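Endo-1,3-beta-glucanase, family GH16 (Zobellia galactanivorans, PDB 4CRQ) probably hydrolyses internal beta-1,3-glucosidic bonds of laminarin, this chain being the family GH16 catalytic module of a longer modular laminarinase. Local coordinates at residues 37-42 with 57-62; 103-108 with 195-200. The protein carries 1 engineered substitution. One frame throughout, in Å; residues are numbered along the deposited sequence.

Contact 1 (37-42 with 57-62)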
loop_
_atom_site.group_PDB
_atom_site.type_symbol
_atom_site.label_atom_id
_atom_site.label_comp_id
_atom_site.label_asym_id
_atom_site.label_seq_id
_atom_site.Cartn_x
_atom_site.Cartn_y
_atom_site.Cartn_z
ATOM N N TYR A 37 10.222 5.462 12.091
ATOM C CA TYR A 37 9.753 4.611 13.159
ATOM C C TYR A 37 8.200 4.739 13.187
ATOM O O TYR A 37 7.696 5.842 13.432
ATOM C CB TYR A 37 10.377 5.046 14.482
ATOM C CG TYR A 37 10.107 4.166 15.692
ATOM C CD1 TYR A 37 8.810 4.066 16.288
ATOM C CD2 TYR A 37 11.155 3.441 16.283
ATOM C CE1 TYR A 37 8.580 3.253 17.410
ATOM C CE2 TYR A 37 10.924 2.630 17.406
ATOM C CZ TYR A 37 9.652 2.548 17.966
ATOM O OH TYR A 37 9.464 1.749 19.055
ATOM N N TYR A 38 7.448 3.658 12.913
ATOM C CA TYR A 38 5.993 3.759 12.918
ATOM C C TYR A 38 5.445 3.841 14.325
ATOM O O TYR A 38 5.925 3.170 15.234
ATOM C CB TYR A 38 5.430 2.567 12.187
ATOM C CG TYR A 38 5.620 2.574 10.663
ATOM C CD1 TYR A 38 5.222 3.688 9.893
ATOM C CD2 TYR A 38 6.166 1.460 9.993
ATOM C CE1 TYR A 38 5.346 3.710 8.504
ATOM C CE2 TYR A 38 6.313 1.464 8.607
ATOM C CZ TYR A 38 5.899 2.586 7.872
ATOM O OH TYR A 38 6.011 2.620 6.506
ATOM N N ARG A 39 4.436 4.693 14.494
ATOM C CA ARG A 39 3.700 4.846 15.792
ATOM C C ARG A 39 2.218 4.977 15.558
ATOM O O ARG A 39 1.775 5.437 14.489
ATOM C CB ARG A 39 4.214 6.080 16.551
ATOM C CG ARG A 39 5.760 6.082 16.726
ATOM C CD ARG A 39 6.182 7.060 17.819
ATOM N NE ARG A 39 5.708 6.608 19.141
ATOM C CZ ARG A 39 5.317 7.410 20.149
ATOM N NH1 ARG A 39 5.327 8.747 20.007
ATOM N NH2 ARG A 39 4.924 6.891 21.309
ATOM N N ARG A 40 1.444 4.590 16.567
ATOM C CA ARG A 40 -0.000 4.713 16.511
ATOM C C ARG A 40 -0.402 6.197 16.383
ATOM O O ARG A 40 -1.354 6.511 15.643
ATOM C CB ARG A 40 -0.652 4.101 17.766
ATOM C CG ARG A 40 -2.148 4.353 17.917
ATOM C CD ARG A 40 -2.939 3.655 16.819
ATOM N NE ARG A 40 -4.386 3.893 16.887
ATOM C CZ ARG A 40 -4.994 4.967 16.377
ATOM N NH1 ARG A 40 -4.322 5.959 15.753
ATOM N NH2 ARG A 40 -6.316 5.052 16.497
ATOM N N GLU A 41 0.328 7.083 17.079
ATOM C CA GLU A 41 0.031 8.527 17.169
ATOM C C GLU A 41 -0.049 9.211 15.811
ATOM O O GLU A 41 -0.741 10.233 15.646
ATOM C CB GLU A 41 1.104 9.241 18.022
ATOM C CG GLU A 41 0.742 10.667 18.439
ATOM C CD GLU A 41 1.749 11.297 19.391
ATOM O OE1 GLU A 41 2.931 11.433 19.062
ATOM O OE2 GLU A 41 1.342 11.676 20.500
ATOM N N ASN A 42 0.660 8.642 14.838
ATOM C CA ASN A 42 0.741 9.260 13.531
ATOM C C ASN A 42 -0.425 8.988 12.586
ATOM O O ASN A 42 -0.403 9.465 11.420
ATOM C CB ASN A 42 2.033 8.846 12.841
ATOM C CG ASN A 42 3.273 9.367 13.544
ATOM O OD1 ASN A 42 3.595 8.952 14.667
ATOM N ND2 ASN A 42 3.974 10.265 12.900
ATOM N N GLU A 57 10.767 13.804 13.594
ATOM C CA GLU A 57 10.629 13.600 15.028
ATOM C C GLU A 57 11.593 12.532 15.473
ATOM O O GLU A 57 11.519 11.405 14.971
ATOM C CB GLU A 57 9.171 13.171 15.367
ATOM C CG GLU A 57 8.962 12.778 16.833
ATOM C CD GLU A 57 7.654 12.070 17.135
ATOM O OE1 GLU A 57 6.809 11.929 16.217
ATOM O OE2 GLU A 57 7.488 11.651 18.326
ATOM N N ASN A 58 12.477 12.871 16.412
ATOM C CA ASN A 58 13.459 11.899 16.909
ATOM C C ASN A 58 12.753 10.906 17.829
ATOM O O ASN A 58 12.119 11.315 18.812
ATOM C CB ASN A 58 14.626 12.629 17.588
ATOM C CG ASN A 58 15.414 13.499 16.619
ATOM O OD1 ASN A 58 15.675 13.109 15.485
ATOM N ND2 ASN A 58 15.803 14.686 17.067
ATOM N N PHE A 59 12.831 9.604 17.511
ATOM C CA PHE A 59 12.164 8.597 18.337
ATOM C C PHE A 59 12.821 7.269 18.120
ATOM O O PHE A 59 12.951 6.849 16.977
ATOM C CB PHE A 59 10.644 8.438 18.002
ATOM C CG PHE A 59 9.907 7.656 19.041
ATOM C CD1 PHE A 59 9.352 8.318 20.149
ATOM C CD2 PHE A 59 9.781 6.249 18.963
ATOM C CE1 PHE A 59 8.678 7.612 21.152
ATOM C CE2 PHE A 59 9.091 5.543 19.975
ATOM C CZ PHE A 59 8.547 6.222 21.068
ATOM N N GLY A 60 13.226 6.613 19.203
ATOM C CA GLY A 60 13.793 5.264 19.127
ATOM C C GLY A 60 14.974 5.101 18.191
ATOM O O GLY A 60 15.116 4.051 17.556
ATOM N N GLY A 61 15.811 6.139 18.102
ATOM C CA GLY A 61 17.001 6.117 17.243
ATOM C C GLY A 61 16.723 6.549 15.793
ATOM O O GLY A 61 17.663 6.690 14.990
ATOM N N ALA A 62 15.445 6.740 15.448
ATOM C CA ALA A 62 15.041 7.211 14.112
ATOM C C ALA A 62 14.837 8.707 14.172
ATOM O O ALA A 62 14.587 9.273 15.267
ATOM C CB ALA A 62 13.770 6.528 13.647
HETATM O O HOH W 1 4.368 10.586 16.731
#
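Phe-59 turns an edge to Tyr-37 and a face to Arg-39, and the tight part of the contact is built round its ring. Its CD2 edge points at the face of Tyr-37, 3.5 Å above the plane and over the ring centre, an edge-to-face pair with planes at 67°. Tyr-37 CG stands anti to its backbone N (chi1 -174°), on the side where Phe-59 lies, while Tyr-37 CB packs on Ala-62 CB at 3.8 Å. One face of Phe-59 takes Arg-39: CD sits over the ring centroid in a CH-pi contact, and the guanidinium then lies flat on the ring, planes 13° apart, with Arg-39 CZ 3.5 Å from Phe-59 CE1. The cation-pi contact is off-centre.

The acidic side is looser. The salt bridges of Arg-39 NH1 are long: 4.0 Å to Glu-57 OE2 and 3.7 Å to Glu-41 OE1. Water 1 links Asn-42 OD1 with Glu-57 OE1, an oxygen that also bonds Thr-65 OG1.

Phe-59 to Ala-62 form a type I' turn, closed by paired backbone bonds. This is a beta hairpin with a two-residue loop, joining strands 49-59 and 62-70, with strand 36-38 alongside 62-70, at the surface of the GH16 jelly roll.

Contact 2 (103-108 with 195-200)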
loop_
_atom_site.group_PDB
_atom_site.type_symbol
_atom_site.label_atom_id
_atom_site.label_comp_id
_atom_site.label_asym_id
_atom_site.label_seq_id
_atom_site.Cartn_x
_atom_site.Cartn_y
_atom_site.Cartn_z
ATOM N N ASN A 103 -2.455 -13.673 3.325
ATOM C CA ASN A 103 -2.642 -14.152 4.718
ATOM C C ASN A 103 -1.589 -15.151 5.156
ATOM O O ASN A 103 -1.225 -15.200 6.339
ATOM C CB ASN A 103 -3.986 -14.850 4.885
ATOM C CG ASN A 103 -5.147 -13.892 5.017
ATOM O OD1 ASN A 103 -4.982 -12.660 5.052
ATOM N ND2 ASN A 103 -6.338 -14.454 5.092
ATOM N N ASN A 104 -1.101 -15.959 4.207
ATOM C CA ASN A 104 -0.146 -17.030 4.560
ATOM C C ASN A 104 1.303 -16.555 4.808
ATOM O O ASN A 104 2.211 -17.389 4.970
ATOM C CB ASN A 104 -0.210 -18.183 3.540
ATOM C CG ASN A 104 0.278 -17.789 2.149
ATOM O OD1 ASN A 104 0.591 -16.615 1.872
ATOM N ND2 ASN A 104 0.335 -18.770 1.261
ATOM N N ILE A 105 1.512 -15.232 4.837
ATOM C CA ILE A 105 2.829 -14.649 5.153
ATOM C C ILE A 105 3.370 -15.253 6.464
ATOM O O ILE A 105 4.572 -15.473 6.612
ATOM C CB ILE A 105 2.789 -13.087 5.192
ATOM C CG1 ILE A 105 4.221 -12.510 5.214
ATOM C CG2 ILE A 105 1.881 -12.530 6.314
ATOM C CD1 ILE A 105 4.348 -11.019 4.974
ATOM N N THR A 106 2.459 -15.517 7.407
ATOM C CA THR A 106 2.816 -16.099 8.714
ATOM C C THR A 106 3.407 -17.516 8.611
ATOM O O THR A 106 4.115 -17.953 9.532
ATOM C CB THR A 106 1.619 -16.083 9.685
ATOM O OG1 THR A 106 0.487 -16.694 9.048
ATOM C CG2 THR A 106 1.268 -14.640 10.093
ATOM N N SER A 107 3.137 -18.227 7.513
ATOM C CA SER A 107 3.716 -19.566 7.350
ATOM C C SER A 107 4.726 -19.696 6.209
ATOM O O SER A 107 5.660 -20.405 6.361
ATOM C CB SER A 107 2.637 -20.658 7.270
ATOM O OG SER A 107 1.732 -20.414 6.222
ATOM N N VAL A 108 4.509 -18.988 5.091
ATOM C CA VAL A 108 5.414 -19.117 3.906
ATOM C C VAL A 108 6.388 -17.941 3.725
ATOM O O VAL A 108 7.279 -17.993 2.859
ATOM C CB VAL A 108 4.637 -19.380 2.574
ATOM C CG1 VAL A 108 3.747 -20.620 2.696
ATOM C CG2 VAL A 108 3.830 -18.154 2.141
ATOM N N GLU A 195 -6.324 -15.762 -0.011
ATOM C CA GLU A 195 -6.821 -14.542 0.635
ATOM C C GLU A 195 -5.668 -13.599 0.982
ATOM O O GLU A 195 -4.602 -14.036 1.430
ATOM C CB GLU A 195 -7.644 -14.830 1.895
ATOM C CG GLU A 195 -8.953 -15.521 1.589
ATOM C CD GLU A 195 -9.985 -15.416 2.690
ATOM O OE1 GLU A 195 -9.852 -14.608 3.621
ATOM O OE2 GLU A 195 -10.972 -16.153 2.623
ATOM N N PHE A 196 -5.903 -12.305 0.772
ATOM C CA PHE A 196 -4.932 -11.240 1.051
ATOM C C PHE A 196 -5.543 -10.188 1.974
ATOM O O PHE A 196 -6.740 -9.905 1.863
ATOM C CB PHE A 196 -4.485 -10.514 -0.254
ATOM C CG PHE A 196 -3.467 -11.264 -1.120
ATOM C CD1 PHE A 196 -3.679 -12.577 -1.582
ATOM C CD2 PHE A 196 -2.289 -10.604 -1.507
ATOM C CE1 PHE A 196 -2.713 -13.206 -2.372
ATOM C CE2 PHE A 196 -1.330 -11.219 -2.297
ATOM C CZ PHE A 196 -1.536 -12.528 -2.736
ATOM N N PHE A 197 -4.752 -9.595 2.871
ATOM C CA PHE A 197 -5.209 -8.479 3.717
ATOM C C PHE A 197 -4.663 -7.156 3.126
ATOM O O PHE A 197 -3.750 -7.175 2.272
ATOM C CB PHE A 197 -4.830 -8.668 5.197
ATOM C CG PHE A 197 -3.339 -8.797 5.458
ATOM C CD1 PHE A 197 -2.532 -7.648 5.683
ATOM C CD2 PHE A 197 -2.723 -10.075 5.507
ATOM C CE1 PHE A 197 -1.159 -7.769 5.944
ATOM C CE2 PHE A 197 -1.338 -10.198 5.758
ATOM C CZ PHE A 197 -0.563 -9.040 5.978
ATOM N N ILE A 198 -5.201 -6.018 3.568
ATOM C CA ILE A 198 -4.849 -4.690 3.034
ATOM C C ILE A 198 -3.907 -3.918 3.980
ATOM O O ILE A 198 -4.037 -4.069 5.231
ATOM C CB ILE A 198 -6.152 -3.889 2.810
ATOM C CG1 ILE A 198 -7.001 -4.563 1.714
ATOM C CG2 ILE A 198 -5.874 -2.419 2.399
ATOM C CD1 ILE A 198 -8.445 -4.062 1.592
ATOM N N LEU A 199 -3.015 -3.099 3.400
ATOM C CA LEU A 199 -2.120 -2.218 4.163
ATOM C C LEU A 199 -2.141 -0.817 3.584
ATOM O O LEU A 199 -2.312 -0.624 2.362
ATOM C CB LEU A 199 -0.656 -2.721 4.119
ATOM C CG LEU A 199 -0.400 -4.168 4.593
ATOM C CD1 LEU A 199 -0.367 -5.132 3.417
ATOM C CD2 LEU A 199 0.920 -4.273 5.341
ATOM N N LEU A 200 -1.966 0.154 4.489
ATOM C CA LEU A 200 -1.737 1.560 4.142
ATOM C C LEU A 200 -0.561 2.039 4.954
ATOM O O LEU A 200 -0.472 1.753 6.164
ATOM C CB LEU A 200 -2.970 2.412 4.502
ATOM C CG LEU A 200 -4.177 2.279 3.579
ATOM C CD1 LEU A 200 -5.368 2.899 4.284
ATOM C CD2 LEU A 200 -3.947 2.923 2.207
HETATM O O HOH W 2 -2.641 -16.144 1.453
#
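Asn-103 meets Glu-195 where two antiparallel strands of the GH16 beta-sandwich, 94-102 and 196-204, run out at one end. Just past the first of them the chain turns into the short helix 105-108, and Asn-103 N still reaches back to Glu-195 O, 2.9 Å away with an N-H...O angle of 169°. The same carbonyl oxygen accepts from water 2, which in turn accepts from Asn-104 N, so a direct and a water-mediated link run side by side.

The side chain of Asn-103 can be followed outward. Asn-103 CB lies 3.6 Å from Glu-195 O, the very oxygen its backbone N binds. CG is anti to the carbonyl carbon (chi1 -79°) and stays beside that oxygen as well. At the tip the amide divides: Asn-103 OD1 comes in at the edge of the Phe-197 ring, in its plane and 3.5 Å from Phe-197 CD2, with amide and ring planes only 16° apart, while Asn-103 ND2 rests 3.5 Å from Glu-195 CB. The polar demand of ND2 is met by Ser-76 OG, which also bonds Glu-195 OE1, so one serine hydroxyl serves both side chains. An alanine here would probably leave Ser-76 without one of its partners and open a gap between the Phe-197 edge and Glu-195 CB, though the backbone bond could remain.

The Phe-197 side chain also touches Leu-101 of strand 94-102 and Lys-70 of strand 62-70.

Beyond Asn-103 the helix contributes little to the contact. Its single turn is held at Asn-104 O, the carbonyl of the N-cap residue, which accepts from Ser-107 N and Val-108 N, and across to the strand Ile-105 CG2 touches the Phe-197 rim at CE2, 4.0 Å away.

Overall arrangement
From the N terminus, the chain passes through 37-42, runs out along strand 43-46 and back along 49-59, and contact 1 closes this short loop at the hairpin leading into strand 62-70. Contact 2 opens only afterwards, at the end of strand 94-102, and spans a much longer excursion, rich in strands, before 195-200 returns. The two are thus in series, neither nested nor crossed. Strand 62-70 joins them: it starts at the hairpin of contact 1 and pairs antiparallel with 196-204, the strand of contact 2. Their centres lie about 24 Å apart; contact 1 sits at the surface, contact 2 at a strand end nearer the centre of the chain.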